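Local coordinates for protein putative NADH dehydrogenase/NAD(P)H nitroreductase (Parabacteroides distasonis, PDB 3M5K) that binds flavin mononucleotide as a two-chain assembly and probably works as an oxidoreductase of the nitroreductase family, at residues A[49-62]-A[74-86]. Residues are numbered along the deposited sequence; the frame is centred on the assembly and turned at random.
Sequences PWEFIIVTDRKALD and LKETRQAIVVCGD
Phe52 lies alongside Val83, while Ile81 CG2 meets the edge of its ring, on one face of the antiparallel pair that strands 50-55 and 79-86 form in the nitroreductase-fold sheet. With CG anti to its carbonyl carbon (chi1 -63°), Phe52 carries CE2 to 4.0 Å from Val83 CG2. Ile35 and Met39 of helix 28-39 pack on Phe52, while Val83 touches Ser102 of helix 94-111, so apolar side chains suit this layer buried between sheet and helices. The other face carries Ile53, Val55, Val82 and Cys84; the slim thiol of Cys84 fits beside Ile53, SG to CG1 4.0 Å. Ile53 and Val82 bond backbone to backbone in both directions, both bonds nearly straight. Strand 50-55 ends the sheet within its chain, yet a strand of the second subunit pairs with it in parallel, and His168 NE2 of that subunit is hydrogen-bonded to Glu51 OE1.

Beyond the strands, Leu61 CD2 of helix 58-67 rests against both Ala80 CB (3.9 Å) and Leu74 CD2, Leu61 crossing Leu74 at about a right angle; the short side chain of Ala80 lets the leucine methyl come close to the strand. Arg58, long enough to span from helix to turn, bends at chi2 and chi3 (73° and -92°) and presents its guanidinium edge to the turn: NH1 gives Thr77 O a bond of 2.9 Å, while NH2 reaches Leu74 O weakly. A methionine in its place would probably leave the Thr77 carbonyl without this donor and Asp62 without its salt-bridge partner. NE and NH2 of Arg58 both grip Asp62 OD1, from the same face of the carboxylate, and a water joins that oxygen to Lys75 O, 2.8 Å from the water.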
loop_
_atom_site.group_PDB
_atom_site.type_symbol
_atom_site.label_atom_id
_atom_site.label_comp_id
_atom_site.label_asym_id
_atom_site.label_seq_id
_atom_site.Cartn_x
_atom_site.Cartn_y
_atom_site.Cartn_z
ATOM N N PRO A 49 2.368 -11.369 -7.115
ATOM C CA PRO A 49 3.781 -11.433 -7.516
ATOM C C PRO A 49 4.805 -11.145 -6.412
ATOM O O PRO A 49 5.964 -10.894 -6.705
ATOM C CB PRO A 49 3.856 -10.381 -8.613
ATOM C CG PRO A 49 2.913 -9.306 -8.096
ATOM C CD PRO A 49 1.761 -10.060 -7.459
ATOM N N TRP A 50 4.378 -11.178 -5.165
ATOM C CA TRP A 50 5.224 -10.856 -4.046
ATOM C C TRP A 50 6.030 -12.070 -3.526
ATOM O O TRP A 50 5.622 -13.221 -3.663
ATOM C CB TRP A 50 4.399 -10.255 -2.920
ATOM C CG TRP A 50 3.060 -10.958 -2.701
ATOM C CD1 TRP A 50 2.855 -12.239 -2.302
ATOM C CD2 TRP A 50 1.765 -10.403 -2.955
ATOM N NE1 TRP A 50 1.502 -12.511 -2.250
ATOM C CE2 TRP A 50 0.820 -11.388 -2.652
ATOM C CE3 TRP A 50 1.319 -9.148 -3.392
ATOM C CZ2 TRP A 50 -0.548 -11.155 -2.748
ATOM C CZ3 TRP A 50 -0.045 -8.929 -3.492
ATOM C CH2 TRP A 50 -0.948 -9.922 -3.159
ATOM N N GLU A 51 7.167 -11.758 -2.926
ATOM C CA GLU A 51 8.063 -12.731 -2.260
ATOM C C GLU A 51 8.590 -12.009 -1.028
ATOM O O GLU A 51 8.980 -10.842 -1.118
ATOM C CB GLU A 51 9.234 -13.131 -3.160
ATOM C CG GLU A 51 8.853 -13.785 -4.482
ATOM C CD GLU A 51 8.369 -15.222 -4.345
ATOM O OE1 GLU A 51 8.577 -15.840 -3.274
ATOM O OE2 GLU A 51 7.765 -15.720 -5.318
ATOM N N PHE A 52 8.602 -12.696 0.115
ATOM C CA PHE A 52 9.011 -12.138 1.372
ATOM C C PHE A 52 10.273 -12.832 1.891
ATOM O O PHE A 52 10.300 -14.071 2.039
ATOM C CB PHE A 52 7.902 -12.325 2.403
ATOM C CG PHE A 52 6.632 -11.594 2.035
ATOM C CD1 PHE A 52 5.709 -12.194 1.187
ATOM C CD2 PHE A 52 6.400 -10.308 2.491
ATOM C CE1 PHE A 52 4.539 -11.522 0.808
ATOM C CE2 PHE A 52 5.195 -9.592 2.102
ATOM C CZ PHE A 52 4.285 -10.219 1.284
ATOM N N ILE A 53 11.314 -12.047 2.168
ATOM C CA ILE A 53 12.540 -12.611 2.750
ATOM C C ILE A 53 12.630 -12.200 4.232
ATOM O O ILE A 53 12.710 -11.006 4.562
ATOM C CB ILE A 53 13.832 -12.155 2.011
ATOM C CG1 ILE A 53 13.640 -11.973 0.492
ATOM C CG2 ILE A 53 15.057 -13.092 2.395
ATOM C CD1 ILE A 53 13.255 -13.186 -0.333
ATOM N N ILE A 54 12.610 -13.192 5.122
ATOM C CA ILE A 54 12.789 -12.953 6.547
ATOM C C ILE A 54 14.323 -13.062 6.814
ATOM O O ILE A 54 14.927 -14.114 6.591
ATOM C CB ILE A 54 12.039 -13.990 7.426
ATOM C CG1 ILE A 54 10.519 -14.030 7.131
ATOM C CG2 ILE A 54 12.331 -13.712 8.910
ATOM C CD1 ILE A 54 9.800 -15.266 7.664
ATOM N N VAL A 55 14.929 -11.972 7.261
ATOM C CA VAL A 55 16.383 -11.918 7.405
ATOM C C VAL A 55 16.679 -11.814 8.895
ATOM O O VAL A 55 16.347 -10.821 9.542
ATOM C CB VAL A 55 17.033 -10.740 6.640
ATOM C CG1 VAL A 55 18.604 -10.836 6.728
ATOM C CG2 VAL A 55 16.585 -10.693 5.188
ATOM N N THR A 56 17.276 -12.880 9.422
ATOM C CA THR A 56 17.764 -12.907 10.799
ATOM C C THR A 56 19.306 -13.043 10.882
ATOM O O THR A 56 19.857 -12.844 11.931
ATOM C CB THR A 56 17.088 -14.047 11.592
ATOM O OG1 THR A 56 17.255 -15.290 10.873
ATOM C CG2 THR A 56 15.574 -13.745 11.854
ATOM N N ASP A 57 19.993 -13.352 9.779
ATOM C CA ASP A 57 21.437 -13.531 9.780
ATOM C C ASP A 57 22.156 -12.201 10.105
ATOM O O ASP A 57 22.048 -11.212 9.371
ATOM C CB ASP A 57 21.911 -14.052 8.423
ATOM C CG ASP A 57 23.434 -14.292 8.374
ATOM O OD1 ASP A 57 23.863 -15.205 9.079
ATOM O OD2 ASP A 57 24.158 -13.616 7.620
ATOM N N ARG A 58 22.892 -12.202 11.210
ATOM C CA ARG A 58 23.609 -11.013 11.695
ATOM C C ARG A 58 24.543 -10.396 10.669
ATOM O O ARG A 58 24.540 -9.182 10.455
ATOM C CB ARG A 58 24.389 -11.409 12.963
ATOM C CG ARG A 58 25.099 -10.265 13.677
ATOM C CD ARG A 58 24.108 -9.403 14.371
ATOM N NE ARG A 58 23.647 -8.297 13.542
ATOM C CZ ARG A 58 22.422 -7.774 13.601
ATOM N NH1 ARG A 58 21.488 -8.286 14.394
ATOM N NH2 ARG A 58 22.126 -6.737 12.860
ATOM N N LYS A 59 25.339 -11.235 10.006
ATOM C CA LYS A 59 26.268 -10.759 9.000
ATOM C C LYS A 59 25.519 -10.049 7.843
ATOM O O LYS A 59 25.924 -8.971 7.410
ATOM C CB LYS A 59 27.157 -11.911 8.508
ATOM C CG LYS A 59 28.223 -11.500 7.545
ATOM C CD LYS A 59 29.368 -10.788 8.241
ATOM C CE LYS A 59 30.423 -10.347 7.221
ATOM N NZ LYS A 59 31.369 -9.349 7.774
ATOM N N ALA A 60 24.431 -10.655 7.350
ATOM C CA ALA A 60 23.680 -10.044 6.234
ATOM C C ALA A 60 23.058 -8.711 6.665
ATOM O O ALA A 60 23.088 -7.718 5.924
ATOM C CB ALA A 60 22.593 -11.028 5.681
ATOM N N LEU A 61 22.502 -8.683 7.867
ATOM C CA LEU A 61 21.847 -7.475 8.379
ATOM C C LEU A 61 22.853 -6.340 8.524
ATOM O O LEU A 61 22.614 -5.192 8.087
ATOM C CB LEU A 61 21.136 -7.728 9.701
ATOM C CG LEU A 61 19.837 -8.550 9.730
ATOM C CD1 LEU A 61 19.454 -8.939 11.177
ATOM C CD2 LEU A 61 18.692 -7.810 8.968
ATOM N N ASP A 62 23.999 -6.677 9.103
ATOM C CA ASP A 62 25.074 -5.688 9.271
ATOM C C ASP A 62 25.680 -5.209 7.941
ATOM O O ASP A 62 25.979 -4.053 7.820
ATOM C CB ASP A 62 26.190 -6.271 10.137
ATOM C CG ASP A 62 25.793 -6.456 11.589
ATOM O OD1 ASP A 62 24.771 -5.929 12.037
ATOM O OD2 ASP A 62 26.553 -7.173 12.291
ATOM N N LEU A 74 19.329 -1.259 10.594
ATOM C CA LEU A 74 19.454 -2.711 10.400
ATOM C C LEU A 74 20.501 -3.322 11.360
ATOM O O LEU A 74 20.412 -4.486 11.722
ATOM C CB LEU A 74 19.810 -3.062 8.952
ATOM C CG LEU A 74 18.639 -2.941 7.975
ATOM C CD1 LEU A 74 19.131 -3.012 6.521
ATOM C CD2 LEU A 74 17.588 -4.012 8.271
ATOM N N LYS A 75 21.492 -2.520 11.748
ATOM C CA LYS A 75 22.515 -2.969 12.715
ATOM C C LYS A 75 21.942 -3.165 14.108
ATOM O O LYS A 75 22.527 -3.895 14.918
ATOM C CB LYS A 75 23.665 -1.962 12.776
ATOM C CG LYS A 75 24.992 -2.622 12.577
ATOM C CD LYS A 75 26.105 -1.634 12.314
ATOM C CE LYS A 75 27.098 -2.202 11.297
ATOM N NZ LYS A 75 28.203 -1.229 11.099
ATOM N N GLU A 76 20.802 -2.520 14.373
ATOM C CA GLU A 76 20.177 -2.484 15.683
ATOM C C GLU A 76 18.874 -3.278 15.790
ATOM O O GLU A 76 18.091 -3.052 16.703
ATOM C CB GLU A 76 19.908 -1.026 16.090
ATOM C CG GLU A 76 21.109 -0.088 15.903
ATOM C CD GLU A 76 22.365 -0.558 16.646
ATOM O OE1 GLU A 76 22.241 -1.287 17.668
ATOM O OE2 GLU A 76 23.490 -0.197 16.203
ATOM N N THR A 77 18.650 -4.218 14.871
ATOM C CA THR A 77 17.530 -5.132 14.998
ATOM C C THR A 77 17.984 -6.551 14.771
ATOM O O THR A 77 19.019 -6.770 14.162
ATOM C CB THR A 77 16.395 -4.782 13.979
ATOM O OG1 THR A 77 15.311 -5.707 14.147
ATOM C CG2 THR A 77 16.912 -4.792 12.518
ATOM N N ARG A 78 17.196 -7.510 15.257
ATOM C CA ARG A 78 17.492 -8.913 15.054
ATOM C C ARG A 78 16.741 -9.467 13.856
ATOM O O ARG A 78 16.982 -10.596 13.447
ATOM C CB ARG A 78 17.144 -9.721 16.311
ATOM C CG ARG A 78 17.995 -9.366 17.531
ATOM C CD ARG A 78 17.640 -10.225 18.716
ATOM N NE ARG A 78 18.519 -9.942 19.858
ATOM C CZ ARG A 78 19.775 -10.382 19.984
ATOM N NH1 ARG A 78 20.340 -11.167 19.064
ATOM N NH2 ARG A 78 20.480 -10.051 21.063
ATOM N N GLN A 79 15.814 -8.687 13.297
ATOM C CA GLN A 79 15.016 -9.179 12.181
ATOM C C GLN A 79 14.504 -8.057 11.273
ATOM O O GLN A 79 14.154 -6.950 11.723
ATOM C CB GLN A 79 13.830 -10.050 12.659
ATOM C CG GLN A 79 12.844 -9.327 13.592
ATOM C CD GLN A 79 13.322 -9.281 15.025
ATOM O OE1 GLN A 79 13.584 -10.332 15.606
ATOM N NE2 GLN A 79 13.430 -8.084 15.608
ATOM N N ALA A 80 14.473 -8.377 9.987
ATOM C CA ALA A 80 13.907 -7.502 8.966
ATOM C C ALA A 80 13.218 -8.366 7.928
ATOM O O ALA A 80 13.602 -9.514 7.691
ATOM C CB ALA A 80 15.002 -6.656 8.314
ATOM N N ILE A 81 12.226 -7.776 7.273
ATOM C CA ILE A 81 11.548 -8.413 6.170
ATOM C C ILE A 81 11.760 -7.602 4.885
ATOM O O ILE A 81 11.527 -6.387 4.851
ATOM C CB ILE A 81 10.034 -8.563 6.438
ATOM C CG1 ILE A 81 9.818 -9.420 7.703
ATOM C CG2 ILE A 81 9.338 -9.185 5.219
ATOM C CD1 ILE A 81 8.371 -9.417 8.249
ATOM N N VAL A 82 12.197 -8.289 3.845
ATOM C CA VAL A 82 12.412 -7.688 2.516
ATOM C C VAL A 82 11.276 -8.095 1.584
ATOM O O VAL A 82 11.087 -9.292 1.313
ATOM C CB VAL A 82 13.798 -8.103 1.941
ATOM C CG1 VAL A 82 14.044 -7.510 0.539
ATOM C CG2 VAL A 82 14.929 -7.649 2.955
ATOM N N VAL A 83 10.473 -7.111 1.167
ATOM C CA VAL A 83 9.394 -7.365 0.235
ATOM C C VAL A 83 9.929 -7.210 -1.182
ATOM O O VAL A 83 10.485 -6.176 -1.518
ATOM C CB VAL A 83 8.151 -6.446 0.492
ATOM C CG1 VAL A 83 7.003 -6.823 -0.503
ATOM C CG2 VAL A 83 7.722 -6.508 1.993
ATOM N N CYS A 84 9.728 -8.255 -1.998
ATOM C CA CYS A 84 10.199 -8.321 -3.370
ATOM C C CYS A 84 9.051 -8.558 -4.348
ATOM O O CYS A 84 8.018 -9.118 -3.971
ATOM C CB CYS A 84 11.203 -9.463 -3.537
ATOM S SG CYS A 84 12.640 -9.402 -2.430
ATOM N N GLY A 85 9.252 -8.153 -5.600
ATOM C CA GLY A 85 8.307 -8.465 -6.640
ATOM C C GLY A 85 8.923 -9.314 -7.714
ATOM O O GLY A 85 10.136 -9.220 -8.018
ATOM N N ASP A 86 8.117 -10.240 -8.214
ATOM C CA ASP A 86 8.528 -11.066 -9.327
ATOM C C ASP A 86 8.128 -10.361 -10.632
ATOM O O ASP A 86 6.944 -10.273 -11.002
ATOM C CB ASP A 86 7.925 -12.479 -9.203
ATOM C CG ASP A 86 8.386 -13.425 -10.310
ATOM O OD1 ASP A 86 8.644 -12.963 -11.424
ATOM O OD2 ASP A 86 8.446 -14.647 -10.062
HETATM O O HOH W 1 8.387 -16.225 -7.933
HETATM O O HOH W 2 19.001 -12.089 14.146
HETATM O O HOH W 3 24.945 -5.243 14.845
#